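Local coordinates for pesticidal crystal protein Cry2Aa (Bacillus thuringiensis serovar kurstaki, PDB 1I5P), which binds midgut epithelial cells of mosquito and moth larvae and, as a three-domain delta-endotoxin, lyses them colloid-osmotically, at residues N469-I474 with M483-P488; Q91-E96 with L174-Q179. One frame throughout, in Å; residues are numbered along the deposited sequence.

Contact 1: N469-I474 with M483-P488; sequences NRKNNI and MIHLAP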
# COMPACT_ATOMS: atom_id res chain seq x y z
N ASN A 469 4.35 -4.75 1.68
CA ASN A 469 3.16 -4.24 2.33
C ASN A 469 3.45 -4.04 3.81
O ASN A 469 4.29 -4.74 4.39
CB ASN A 469 1.99 -5.21 2.12
CG ASN A 469 0.65 -4.58 2.41
OD1 ASN A 469 0.27 -4.41 3.57
ND2 ASN A 469 -0.09 -4.23 1.36
N ARG A 470 2.74 -3.10 4.43
CA ARG A 470 2.92 -2.81 5.85
C ARG A 470 2.34 -3.91 6.74
O ARG A 470 2.76 -4.05 7.90
CB ARG A 470 2.25 -1.49 6.20
CG ARG A 470 2.98 -0.25 5.72
CD ARG A 470 2.38 0.99 6.35
NE ARG A 470 3.34 2.09 6.41
CZ ARG A 470 3.47 3.03 5.48
NH1 ARG A 470 2.68 3.03 4.41
NH2 ARG A 470 4.37 3.99 5.64
N LYS A 471 1.38 -4.67 6.21
CA LYS A 471 0.74 -5.74 6.96
C LYS A 471 1.69 -6.44 7.92
O LYS A 471 2.74 -6.93 7.51
CB LYS A 471 0.14 -6.77 6.00
CG LYS A 471 -0.66 -7.85 6.71
CD LYS A 471 -1.80 -7.24 7.51
CE LYS A 471 -2.71 -8.31 8.08
NZ LYS A 471 -3.92 -7.72 8.71
N ASN A 472 1.32 -6.49 9.19
CA ASN A 472 2.18 -7.12 10.18
C ASN A 472 1.41 -7.74 11.35
O ASN A 472 1.92 -8.64 12.02
CB ASN A 472 3.18 -6.07 10.70
CG ASN A 472 4.35 -6.67 11.47
OD1 ASN A 472 4.75 -7.80 11.22
ND2 ASN A 472 4.91 -5.89 12.39
N ASN A 473 0.18 -7.29 11.57
CA ASN A 473 -0.62 -7.82 12.67
C ASN A 473 -1.24 -9.17 12.34
O ASN A 473 -2.46 -9.32 12.28
CB ASN A 473 -1.71 -6.82 13.09
CG ASN A 473 -2.76 -6.61 12.02
OD1 ASN A 473 -2.45 -6.50 10.84
ND2 ASN A 473 -4.02 -6.54 12.44
N ILE A 474 -0.38 -10.16 12.14
CA ILE A 474 -0.79 -11.51 11.82
C ILE A 474 -0.51 -12.36 13.06
O ILE A 474 0.64 -12.56 13.44
CB ILE A 474 0.01 -12.09 10.64
CG1 ILE A 474 -0.12 -11.16 9.42
CG2 ILE A 474 -0.50 -13.49 10.31
CD1 ILE A 474 0.88 -11.45 8.31
N MET A 483 -3.80 -16.12 6.78
CA MET A 483 -3.61 -15.18 7.88
C MET A 483 -4.74 -15.09 8.88
O MET A 483 -5.92 -15.03 8.52
CB MET A 483 -3.40 -13.77 7.34
CG MET A 483 -2.18 -13.52 6.51
SD MET A 483 -2.25 -11.85 5.83
CE MET A 483 -0.88 -11.92 4.67
N ILE A 484 -4.37 -15.06 10.15
CA ILE A 484 -5.33 -14.86 11.22
C ILE A 484 -4.95 -13.45 11.67
O ILE A 484 -3.81 -13.21 12.08
CB ILE A 484 -5.18 -15.86 12.38
CG1 ILE A 484 -5.62 -17.26 11.91
CG2 ILE A 484 -6.01 -15.39 13.58
CD1 ILE A 484 -5.55 -18.34 12.99
N HIS A 485 -5.88 -12.52 11.56
CA HIS A 485 -5.64 -11.13 11.93
C HIS A 485 -5.63 -10.88 13.43
O HIS A 485 -6.53 -11.32 14.14
CB HIS A 485 -6.68 -10.25 11.26
CG HIS A 485 -6.67 -10.37 9.77
ND1 HIS A 485 -5.82 -9.63 8.98
CD2 HIS A 485 -7.33 -11.21 8.94
CE1 HIS A 485 -5.94 -10.02 7.72
NE2 HIS A 485 -6.85 -10.97 7.67
N LEU A 486 -4.62 -10.17 13.90
CA LEU A 486 -4.51 -9.87 15.32
C LEU A 486 -5.10 -8.51 15.67
O LEU A 486 -4.64 -7.47 15.18
CB LEU A 486 -3.04 -9.92 15.76
CG LEU A 486 -2.74 -9.68 17.25
CD1 LEU A 486 -3.50 -10.70 18.09
CD2 LEU A 486 -1.24 -9.78 17.51
N ALA A 487 -6.13 -8.52 16.52
CA ALA A 487 -6.77 -7.29 16.95
C ALA A 487 -5.82 -6.57 17.90
O ALA A 487 -4.96 -7.20 18.51
CB ALA A 487 -8.09 -7.60 17.65
N PRO A 488 -5.95 -5.24 18.02
CA PRO A 488 -5.11 -4.42 18.90
C PRO A 488 -5.17 -4.92 20.34
O PRO A 488 -6.16 -5.52 20.76
CB PRO A 488 -5.71 -3.03 18.74
CG PRO A 488 -6.13 -3.05 17.30
CD PRO A 488 -6.84 -4.38 17.22

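Contact 2: Q91-E96 with L174-Q179; sequences QDILRE and LPLFAQ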
# COMPACT_ATOMS: atom_id res chain seq x y z
N GLN A 91 10.35 21.80 -1.43
CA GLN A 91 11.08 22.15 -2.63
C GLN A 91 11.78 20.91 -3.18
O GLN A 91 11.84 20.72 -4.39
CB GLN A 91 12.12 23.24 -2.35
CG GLN A 91 11.54 24.57 -1.89
CD GLN A 91 12.60 25.63 -1.69
OE1 GLN A 91 13.78 25.33 -1.54
NE2 GLN A 91 12.18 26.90 -1.68
N ASP A 92 12.29 20.07 -2.29
CA ASP A 92 12.98 18.86 -2.71
C ASP A 92 12.03 17.84 -3.32
O ASP A 92 12.38 17.11 -4.25
CB ASP A 92 13.72 18.23 -1.53
CG ASP A 92 14.30 16.88 -1.86
OD1 ASP A 92 15.34 16.84 -2.57
OD2 ASP A 92 13.72 15.86 -1.43
N ILE A 93 10.81 17.77 -2.79
CA ILE A 93 9.81 16.85 -3.33
C ILE A 93 9.58 17.21 -4.79
O ILE A 93 9.56 16.33 -5.66
CB ILE A 93 8.48 16.97 -2.56
CG1 ILE A 93 8.60 16.23 -1.22
CG2 ILE A 93 7.33 16.41 -3.40
CD1 ILE A 93 7.38 16.37 -0.32
N LEU A 94 9.40 18.50 -5.06
CA LEU A 94 9.17 18.97 -6.42
C LEU A 94 10.36 18.66 -7.31
O LEU A 94 10.20 18.18 -8.43
CB LEU A 94 8.93 20.48 -6.44
CG LEU A 94 9.01 21.09 -7.85
CD1 LEU A 94 7.84 20.59 -8.71
CD2 LEU A 94 8.99 22.60 -7.75
N ARG A 95 11.55 18.96 -6.82
CA ARG A 95 12.74 18.72 -7.63
C ARG A 95 13.05 17.25 -7.86
O ARG A 95 13.50 16.88 -8.94
CB ARG A 95 13.92 19.46 -7.01
CG ARG A 95 13.68 20.97 -7.01
CD ARG A 95 12.93 21.39 -8.28
NE ARG A 95 12.84 22.84 -8.49
CZ ARG A 95 13.69 23.54 -9.24
NH1 ARG A 95 14.69 22.93 -9.86
NH2 ARG A 95 13.52 24.84 -9.39
N GLU A 96 12.80 16.40 -6.87
CA GLU A 96 13.06 14.98 -7.08
C GLU A 96 11.97 14.41 -7.98
O GLU A 96 12.20 13.42 -8.67
CB GLU A 96 13.12 14.23 -5.75
CG GLU A 96 14.28 14.66 -4.87
CD GLU A 96 14.75 13.56 -3.94
OE1 GLU A 96 15.27 12.54 -4.44
OE2 GLU A 96 14.61 13.71 -2.71
N LEU A 174 1.51 16.90 -8.54
CA LEU A 174 0.65 16.05 -7.73
C LEU A 174 1.20 15.76 -6.31
O LEU A 174 0.45 15.84 -5.34
CB LEU A 174 0.34 14.74 -8.46
CG LEU A 174 -0.92 14.00 -7.99
CD1 LEU A 174 -2.15 14.92 -8.06
CD2 LEU A 174 -1.15 12.76 -8.84
N PRO A 175 2.50 15.43 -6.18
CA PRO A 175 3.04 15.16 -4.85
C PRO A 175 2.86 16.39 -3.95
O PRO A 175 2.43 16.28 -2.81
CB PRO A 175 4.50 14.83 -5.13
CG PRO A 175 4.42 14.17 -6.46
CD PRO A 175 3.50 15.10 -7.21
N LEU A 176 3.18 17.56 -4.48
CA LEU A 176 3.03 18.80 -3.71
C LEU A 176 1.57 19.04 -3.37
O LEU A 176 1.24 19.40 -2.24
CB LEU A 176 3.59 19.99 -4.49
CG LEU A 176 5.10 20.10 -4.70
CD1 LEU A 176 5.43 21.49 -5.25
CD2 LEU A 176 5.84 19.88 -3.38
N PHE A 177 0.68 18.86 -4.35
CA PHE A 177 -0.73 19.07 -4.09
C PHE A 177 -1.22 18.12 -3.00
O PHE A 177 -2.02 18.51 -2.15
CB PHE A 177 -1.56 18.86 -5.37
CG PHE A 177 -3.05 18.89 -5.12
CD1 PHE A 177 -3.71 20.10 -4.92
CD2 PHE A 177 -3.76 17.70 -4.98
CE1 PHE A 177 -5.06 20.13 -4.58
CE2 PHE A 177 -5.11 17.72 -4.64
CZ PHE A 177 -5.76 18.93 -4.44
N ALA A 178 -0.75 16.89 -3.03
CA ALA A 178 -1.14 15.90 -2.03
C ALA A 178 -0.74 16.39 -0.64
O ALA A 178 -1.52 16.30 0.30
CB ALA A 178 -0.49 14.56 -2.32
N GLN A 179 0.48 16.90 -0.52
CA GLN A 179 0.94 17.41 0.77
C GLN A 179 0.06 18.58 1.21
O GLN A 179 -0.31 18.67 2.38
CB GLN A 179 2.40 17.87 0.68
CG GLN A 179 3.44 16.75 0.57
CD GLN A 179 3.38 15.77 1.73
OE1 GLN A 179 2.94 16.12 2.83
NE2 GLN A 179 3.83 14.54 1.49

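Contact 1: N469-I474 with M483-P488
Lys471 meets His485 at about a right angle, its ammonium nitrogen arriving at the edge of the imidazole in the plane of the ring. NZ donates to ND1 of His485 over 2.7 Å, so ND1 acts as the acceptor. CG of Lys471 stands anti to the backbone N (chi1 -175°), and chi2 (59°) bends the chain at CD; CE then lies 3.5 Å from ND1 of His485. NZ also donates to OD1 of Asn473, 2.9 Å away, with NZ lying 33° out of the plane of that carbonyl. The same amide donates one N-H from ND2 to Leu486 O at 3.0 Å, while the backbone O of Asn473, centre of an inverse gamma turn, takes a nearly straight bond from Leu486 N at 2.8 Å. Next along the chain, Ile474 and His485, an antiparallel non-hydrogen-bonded pair, start the pairing of strands 474-477 and 483-486; the latter runs parallel to strand 530-537 in the same mixed sheet. The side chains of Ile474 and Met483 cross obliquely, with Ile474 CD1 4.0 Å from Met483 SD. Beyond the segments, His485 NE2 is bonded to His500 O and Lys471 NZ weakly to Ser270 OG. With ND1 accepting and NE2 tied to a carbonyl oxygen, the imidazole is consistent with a neutral ring protonated on NE2, and the buried ammonium is satisfied by polar neighbours from both segments.

Contact 2: Q91-E96 with L174-Q179
Ile93 sends both of its branches across to helix 170-193 and touches three residues there. Its CG2 methyl rests 3.7 Å from CB of Pro175 and 3.8 Å from CD2 of Leu176, whereas CD1, at the end of the other branch, approaches CG of Gln179 at 4.1 Å. The first torsion (chi1 -78°) sets CG1 and CG2 on different sides of CB, and chi2 (175°) extends CD1 from CG1, where it meets the glutamine. Ile93 and Leu176 lie alongside with opposite sense, but Gln179 crosses the isoleucine at about a right angle and offers its aliphatic part. The fork of Leu176 is shared in turn: CD2 lies by Ile93, while CD1 reaches CB of Leu94 at 3.8 Å, both methyls extending to the facing helix.

Behind this first shell stand the helices themselves, nearly antiparallel at 152° with local axes 9.3 Å apart. Helix 170-193 kinks at Pro175, whose ring nitrogen has no hydrogen to donate; the N of Leu176 also lacks its bond to the turn before. The proline turns CB toward Ile93. Farther out, Asn251 of helix 238-259 touches both Ile93 and Pro175, and Val113 of helix 107-135 packs on Leu176. Gln179 NE2 makes a weak hydrogen bond to Tyr255 OH, also on helix 238-259. No hydrogen bond joins the two segments. Cohesion here therefore comes from buried hydrocarbon in van der Waals contact, to which the glutamine contributes its CG methylene, inside the helical bundle of the toxin's N-terminal domain.

How the contacts relate
Contact 2 comes first along the chain and closes before contact 1 opens, so the two lie in series. Their centres are 31 Å apart, on opposite sides of the chain's centre, and their nearest atoms remain about 11 Å from each other. They share no helix or strand. Contact 2 joins helices 88-101 and 170-193 within the N-terminal bundle, whereas contact 1 lies in the beta part and ties the loop after strand 462-469 to strand 483-486, on a sheet that includes strands 474-477 and 530-537. The pair illustrates two kinds of buried contact in one toxin: apolar side chains between helices, and directional polar bonds between a loop and a strand.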